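Local coordinates for BAEBL protein (Plasmodium falciparum, PDB 4JNO) that binds sialylated glycans through a region built of two Duffy binding-like domains, probably recognising a receptor on the host erythrocyte surface, at the N-acetyl-alpha-neuraminic acid site. Residues are numbered along the deposited sequence; one frame, centred on the assembly and turned at random.

The N-acetyl-alpha-neuraminic acid site. Residues 315-317, 324, 345-351, 414, 416. With SIA (N-acetyl-alpha-neuraminic acid), chain B.
Backbone groups carry much of the sialic acid recognition in the second Duffy binding domain of BAEBL, where a disulfide-braced loop shows how main chain can read a sugar. SIA, the sialic acid of the bound sialyllactose, lies against residues 346-350, with 315-317 lining its carboxylate end, and the protein hides 299 of its 446 Å² of surface. The amide of Leu350 N points almost straight at the ring hydroxyl O4 (3.2 Å, 169° at the hydrogen). Leu348 O receives the acetamido nitrogen N5 of SIA in a weaker, bent hydrogen bond of 3.1 Å, so neighbouring ring substituents are read by one short stretch of chain. At the far end of the glycerol tail, the terminal hydroxyl O9 donates to Gln346 O at 2.7 Å, coming from above the carbonyl plane. Lys324, its chain bent at chi3 (62°), brings its terminal amine nitrogen NZ to within 3.1 Å of the same O9, a hydrogen-bonding distance. Between these polar ends, Thr347 turns its methyl rather than its hydroxyl to the tail: CG2 lies beside the backbone N, anti to the carbonyl carbon, and touches hydroxyl O8. The acetyl methyl of SIA, C11, sits above the ring plane of Tyr416, off its rim beside CD2 (3.5 Å), an apolar contact suited to the N-acetyl group. Behind the acetamide, Asp414 OD2 forms a salt bridge with Arg345 NH2 (2.6 Å), tying the short helix 343-346 to the segment just before helix 415-427. The Cys316-Cys349 disulfide joins the two loop segments and should hold their backbone groups in register. Carboxylate oxygen O1B lies beside the backbone at Cys316 and Asn317, whose N-H points elsewhere and does not bond it. Specificity thus appears to rest on the combined reading of O4, the N-acetyl group and the glycerol tail. The pocket holds this sialic acid and so probably gives this region a foothold on sialylated receptors of the host erythrocyte.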
# COMPACT_ATOMS: atom_id res chain seq x y z
N GLY A 315 9.99 14.24 8.51
CA GLY A 315 9.67 15.65 8.43
C GLY A 315 8.99 16.18 9.68
O GLY A 315 7.99 16.89 9.60
N CYS A 316 9.53 15.82 10.84
CA CYS A 316 8.98 16.28 12.11
C CYS A 316 10.09 16.50 13.13
O CYS A 316 11.24 16.10 12.91
CB CYS A 316 7.95 15.29 12.64
SG CYS A 316 6.46 15.14 11.63
N ASN A 317 9.74 17.12 14.25
CA ASN A 317 10.72 17.42 15.29
C ASN A 317 10.07 17.45 16.67
O ASN A 317 8.87 17.67 16.80
CB ASN A 317 11.38 18.77 15.01
CG ASN A 317 12.46 19.11 16.02
OD1 ASN A 317 13.08 18.23 16.62
ND2 ASN A 317 12.69 20.41 16.22
N LYS A 324 3.76 27.87 22.54
CA LYS A 324 3.18 28.81 21.59
C LYS A 324 1.79 29.25 22.05
O LYS A 324 1.04 28.46 22.63
CB LYS A 324 3.08 28.17 20.20
CG LYS A 324 4.42 27.80 19.59
CD LYS A 324 4.25 27.09 18.26
CE LYS A 324 3.56 27.97 17.23
NZ LYS A 324 3.38 27.27 15.93
N ARG A 345 -2.22 21.62 17.82
CA ARG A 345 -2.67 21.52 16.44
C ARG A 345 -1.70 22.24 15.50
O ARG A 345 -1.44 21.78 14.39
CB ARG A 345 -4.07 22.10 16.28
CG ARG A 345 -4.54 22.23 14.84
CD ARG A 345 -4.55 20.88 14.14
NE ARG A 345 -4.96 20.99 12.74
CZ ARG A 345 -4.14 21.30 11.73
NH1 ARG A 345 -2.86 21.52 11.95
NH2 ARG A 345 -4.62 21.37 10.50
N GLN A 346 -1.19 23.38 15.96
CA GLN A 346 -0.27 24.19 15.16
C GLN A 346 0.98 23.40 14.79
O GLN A 346 1.65 23.71 13.80
CB GLN A 346 0.12 25.46 15.92
CG GLN A 346 -1.05 26.34 16.31
CD GLN A 346 -0.62 27.58 17.07
OE1 GLN A 346 0.37 28.22 16.73
NE2 GLN A 346 -1.36 27.91 18.13
N THR A 347 1.29 22.39 15.59
CA THR A 347 2.50 21.60 15.39
C THR A 347 2.19 20.12 15.16
O THR A 347 3.03 19.26 15.39
CB THR A 347 3.44 21.71 16.61
OG1 THR A 347 2.91 20.95 17.70
CG2 THR A 347 3.59 23.17 17.03
N LEU A 348 0.96 19.83 14.72
CA LEU A 348 0.55 18.46 14.47
C LEU A 348 1.40 17.84 13.36
O LEU A 348 1.46 18.36 12.25
CB LEU A 348 -0.93 18.42 14.07
CG LEU A 348 -1.54 17.02 13.94
CD1 LEU A 348 -1.69 16.37 15.30
CD2 LEU A 348 -2.88 17.09 13.22
N CYS A 349 2.06 16.73 13.67
CA CYS A 349 2.96 16.07 12.73
C CYS A 349 2.20 15.51 11.53
O CYS A 349 1.34 14.64 11.68
CB CYS A 349 3.74 14.95 13.42
SG CYS A 349 4.90 14.07 12.36
N LEU A 350 2.51 16.03 10.35
CA LEU A 350 1.92 15.54 9.11
C LEU A 350 2.99 14.99 8.15
O LEU A 350 2.71 14.09 7.36
CB LEU A 350 1.13 16.66 8.42
CG LEU A 350 -0.01 17.26 9.26
CD1 LEU A 350 -0.66 18.42 8.53
CD2 LEU A 350 -1.04 16.20 9.62
N GLY A 351 4.20 15.53 8.24
CA GLY A 351 5.31 15.04 7.45
C GLY A 351 5.42 15.67 6.07
O GLY A 351 4.68 16.59 5.73
N ASP A 414 -4.47 24.70 7.07
CA ASP A 414 -3.10 25.18 6.90
C ASP A 414 -2.45 24.52 5.70
O ASP A 414 -3.02 23.62 5.09
CB ASP A 414 -2.28 24.92 8.17
CG ASP A 414 -2.21 23.45 8.53
OD1 ASP A 414 -1.36 22.74 7.97
OD2 ASP A 414 -3.01 23.02 9.39
N TYR A 416 0.19 22.36 5.16
CA TYR A 416 0.35 20.92 5.23
C TYR A 416 -0.99 20.23 5.54
O TYR A 416 -1.15 19.04 5.29
CB TYR A 416 1.39 20.54 6.29
CG TYR A 416 2.78 21.02 5.94
CD1 TYR A 416 3.64 20.22 5.18
CD2 TYR A 416 3.25 22.25 6.36
CE1 TYR A 416 4.91 20.65 4.86
CE2 TYR A 416 4.52 22.69 6.05
CZ TYR A 416 5.35 21.88 5.29
OH TYR A 416 6.61 22.31 4.98
C1 SIA B . 7.47 19.80 13.34
C2 SIA B . 7.28 20.41 11.98
C3 SIA B . 6.50 19.45 11.09
C4 SIA B . 5.01 19.47 11.38
C5 SIA B . 4.50 20.89 11.26
C6 SIA B . 5.23 21.79 12.25
C7 SIA B . 4.87 23.26 12.09
C8 SIA B . 5.58 24.08 13.16
C9 SIA B . 5.06 25.51 13.21
C10 SIA B . 2.17 21.66 10.88
C11 SIA B . 2.62 22.56 9.77
N5 SIA B . 3.07 20.91 11.53
O1A SIA B . 6.82 20.27 14.30
O1B SIA B . 8.27 18.85 13.47
O2 SIA B . 8.57 20.62 11.39
O4 SIA B . 4.34 18.61 10.47
O6 SIA B . 6.65 21.69 12.17
O7 SIA B . 5.26 23.72 10.79
O8 SIA B . 5.40 23.45 14.44
O9 SIA B . 3.64 25.50 13.42
O10 SIA B . 0.99 21.60 11.19